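Local coordinates for ferric vibriobactin ABC transporter, periplasmic ferric vibriobactin-binding protein (Vibrio cholerae, PDB 3R5T) that binds the iron-loaded siderophore vibriobactin in the periplasm and probably delivers it to an ABC transporter for uptake into the cell, at residues N146-Q149 against W150-Q153. Residues are numbered along the deposited sequence; the frame is centred on the assembly and turned at random.
Sequences NFEQ and WTKQ
The backbones of 146-149 and 150-153 form two successive turns of helix 137-155, in which the N-H groups of Trp150, Thr151, Lys152 and Gln153 donate to the carbonyls of Asn146, Phe147, Glu148 and Gln149, the bond from Thr151 N to Phe147 O being the shortest at 2.9 Å. On the buried side of the helix, the aromatic rings of Phe147 and Trp150 form an offset edge-to-face pair. Trp150 directs the edge of its six-membered ring toward the face of Phe147, with centroids 5.7 Å apart and planes at 68°; the closest atoms are Phe147 CE1 and Trp150 CZ3, separated by 3.7 Å. Both side chains leave the helix with CG anti to the backbone N (chi1 close to 180° in both), which sets the two rings next to each other along one flank. The methyl of Thr151 meets the same side of the phenyl ring obliquely at its CE2 margin, with CG2 3.5 Å from Phe147 CE2, so that residues three and four positions further on share one side of the ring. Helix 137-155 belongs to a two-lobed periplasmic binding protein of the solute-binding protein 8 family, and these residues pack it against helices 185-192 and 272-286, well away from the siderophore: Phe147 rests on Leu189 and Ala275 and makes a further edge-to-face contact with Trp123, while Trp150 lies on Ile279 and hydrogen-bonds through NE1 to Leu294 O. With chi1 at 57°, the hydroxyl of Thr151 turns back over the preceding turn, placing OG1 3.1 Å from Glu148 O. CB of Glu148 points away from 150-153, and its carboxylate OE1 is hydrogen-bonded by Gln124 NE2. On the outer side, the aliphatic start of Lys152 lies alongside the same carbonyl, with CG 3.3 Å from Glu148 O.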
ATOM      1  N   ASN A 146     -18.326   0.357   1.084  1.00 20.18           N
ATOM      2  CA  ASN A 146     -18.513   1.804   1.032  1.00 20.73           C
ATOM      3  C   ASN A 146     -17.491   2.456   0.109  1.00 20.16           C
ATOM      4  O   ASN A 146     -17.814   3.401  -0.619  1.00 19.71           O
ATOM      5  CB  ASN A 146     -18.403   2.429   2.421  1.00 21.68           C
ATOM      6  CG  ASN A 146     -19.587   2.110   3.309  1.00 23.29           C
ATOM      7  OD1 ASN A 146     -20.645   1.699   2.842  1.00 24.28           O
ATOM      8  ND2 ASN A 146     -19.406   2.310   4.608  1.00 23.19           N
ATOM      9  N   PHE A 147     -16.256   1.961   0.143  1.00 18.57           N
ATOM     10  CA  PHE A 147     -15.201   2.546  -0.663  1.00 18.78           C
ATOM     11  C   PHE A 147     -15.481   2.294  -2.132  1.00 20.41           C
ATOM     12  O   PHE A 147     -15.268   3.166  -2.977  1.00 18.76           O
ATOM     13  CB  PHE A 147     -13.852   1.954  -0.270  1.00 15.41           C
ATOM     14  CG  PHE A 147     -12.688   2.608  -0.956  1.00 17.58           C
ATOM     15  CD1 PHE A 147     -12.149   3.787  -0.465  1.00 20.02           C
ATOM     16  CD2 PHE A 147     -12.134   2.038  -2.091  1.00 19.54           C
ATOM     17  CE1 PHE A 147     -11.075   4.387  -1.115  1.00 22.31           C
ATOM     18  CE2 PHE A 147     -11.064   2.628  -2.731  1.00 22.59           C
ATOM     19  CZ  PHE A 147     -10.541   3.794  -2.243  1.00 23.24           C
ATOM     20  N   GLU A 148     -15.999   1.107  -2.431  1.00 20.34           N
ATOM     21  CA  GLU A 148     -16.286   0.746  -3.812  1.00 24.72           C
ATOM     22  C   GLU A 148     -17.477   1.532  -4.367  1.00 23.87           C
ATOM     23  O   GLU A 148     -17.497   1.881  -5.545  1.00 23.15           O
ATOM     24  CB  GLU A 148     -16.449  -0.772  -3.958  1.00 27.14           C
ATOM     25  CG  GLU A 148     -15.209  -1.444  -4.581  1.00 32.00           C
ATOM     26  CD  GLU A 148     -14.157  -1.982  -3.594  1.00 30.81           C
ATOM     27  OE1 GLU A 148     -13.737  -1.284  -2.618  1.00 27.88           O
ATOM     28  OE2 GLU A 148     -13.698  -3.126  -3.840  1.00 30.56           O
ATOM     29  N   GLN A 149     -18.458   1.823  -3.524  1.00 20.31           N
ATOM     30  CA  GLN A 149     -19.556   2.704  -3.921  1.00 22.86           C
ATOM     31  C   GLN A 149     -19.019   4.077  -4.304  1.00 19.34           C
ATOM     32  O   GLN A 149     -19.468   4.701  -5.273  1.00 23.08           O
ATOM     33  CB  GLN A 149     -20.575   2.849  -2.786  1.00 29.62           C
ATOM     34  CG  GLN A 149     -21.615   1.738  -2.708  1.00 34.12           C
ATOM     35  CD  GLN A 149     -22.828   2.143  -1.880  1.00 39.22           C
ATOM     36  OE1 GLN A 149     -22.751   3.064  -1.063  1.00 41.50           O
ATOM     37  NE2 GLN A 149     -23.955   1.455  -2.087  1.00 41.25           N
ATOM     38  N   TRP A 150     -18.039   4.551  -3.547  1.00 16.12           N
ATOM     39  CA  TRP A 150     -17.420   5.835  -3.825  1.00 20.52           C
ATOM     40  C   TRP A 150     -16.615   5.818  -5.119  1.00 21.36           C
ATOM     41  O   TRP A 150     -16.728   6.741  -5.925  1.00 22.08           O
ATOM     42  CB  TRP A 150     -16.516   6.223  -2.657  1.00 19.90           C
ATOM     43  CG  TRP A 150     -15.897   7.590  -2.781  1.00 22.12           C
ATOM     44  CD1 TRP A 150     -16.534   8.763  -3.050  1.00 23.33           C
ATOM     45  CD2 TRP A 150     -14.516   7.915  -2.594  1.00 21.94           C
ATOM     46  NE1 TRP A 150     -15.623   9.804  -3.070  1.00 23.28           N
ATOM     47  CE2 TRP A 150     -14.380   9.305  -2.788  1.00 20.54           C
ATOM     48  CE3 TRP A 150     -13.383   7.162  -2.285  1.00 20.34           C
ATOM     49  CZ2 TRP A 150     -13.149   9.960  -2.680  1.00 19.99           C
ATOM     50  CZ3 TRP A 150     -12.153   7.813  -2.187  1.00 19.21           C
ATOM     51  CH2 TRP A 150     -12.055   9.198  -2.385  1.00 20.26           C
ATOM     52  N   THR A 151     -15.815   4.778  -5.332  1.00 21.08           N
ATOM     53  CA  THR A 151     -14.984   4.745  -6.535  1.00 22.52           C
ATOM     54  C   THR A 151     -15.834   4.663  -7.785  1.00 22.77           C
ATOM     55  O   THR A 151     -15.450   5.184  -8.825  1.00 24.57           O
ATOM     56  CB  THR A 151     -13.899   3.637  -6.522  1.00 22.24           C
ATOM     57  OG1 THR A 151     -14.497   2.352  -6.328  1.00 26.04           O
ATOM     58  CG2 THR A 151     -12.874   3.899  -5.425  1.00 22.92           C
ATOM     59  N   LYS A 152     -16.992   4.020  -7.666  1.00 22.54           N
ATOM     60  CA  LYS A 152     -17.974   3.984  -8.746  1.00 23.58           C
ATOM     61  C   LYS A 152     -18.394   5.395  -9.115  1.00 23.76           C
ATOM     62  O   LYS A 152     -18.389   5.775 -10.288  1.00 25.31           O
ATOM     63  CB  LYS A 152     -19.197   3.192  -8.291  1.00 27.93           C
ATOM     64  CG  LYS A 152     -19.053   1.698  -8.413  1.00 34.07           C
ATOM     65  CD  LYS A 152     -19.954   1.169  -9.519  1.00 39.51           C
ATOM     66  CE  LYS A 152     -19.835  -0.336  -9.634  1.00 40.00           C
ATOM     67  NZ  LYS A 152     -18.458  -0.748 -10.002  1.00 37.72           N
ATOM     68  N   GLN A 153     -18.757   6.175  -8.104  1.00 23.68           N
ATOM     69  CA  GLN A 153     -19.190   7.548  -8.330  1.00 25.54           C
ATOM     70  C   GLN A 153     -18.069   8.367  -8.955  1.00 23.63           C
ATOM     71  O   GLN A 153     -18.280   9.144  -9.890  1.00 26.20           O
ATOM     72  CB  GLN A 153     -19.602   8.203  -7.019  1.00 28.03           C
ATOM     73  CG  GLN A 153     -20.914   7.736  -6.426  1.00 29.30           C
ATOM     74  CD  GLN A 153     -21.179   8.429  -5.107  1.00 30.80           C
ATOM     75  OE1 GLN A 153     -22.143   9.185  -4.978  1.00 31.01           O
ATOM     76  NE2 GLN A 153     -20.294   8.216  -4.134  1.00 31.28           N
TER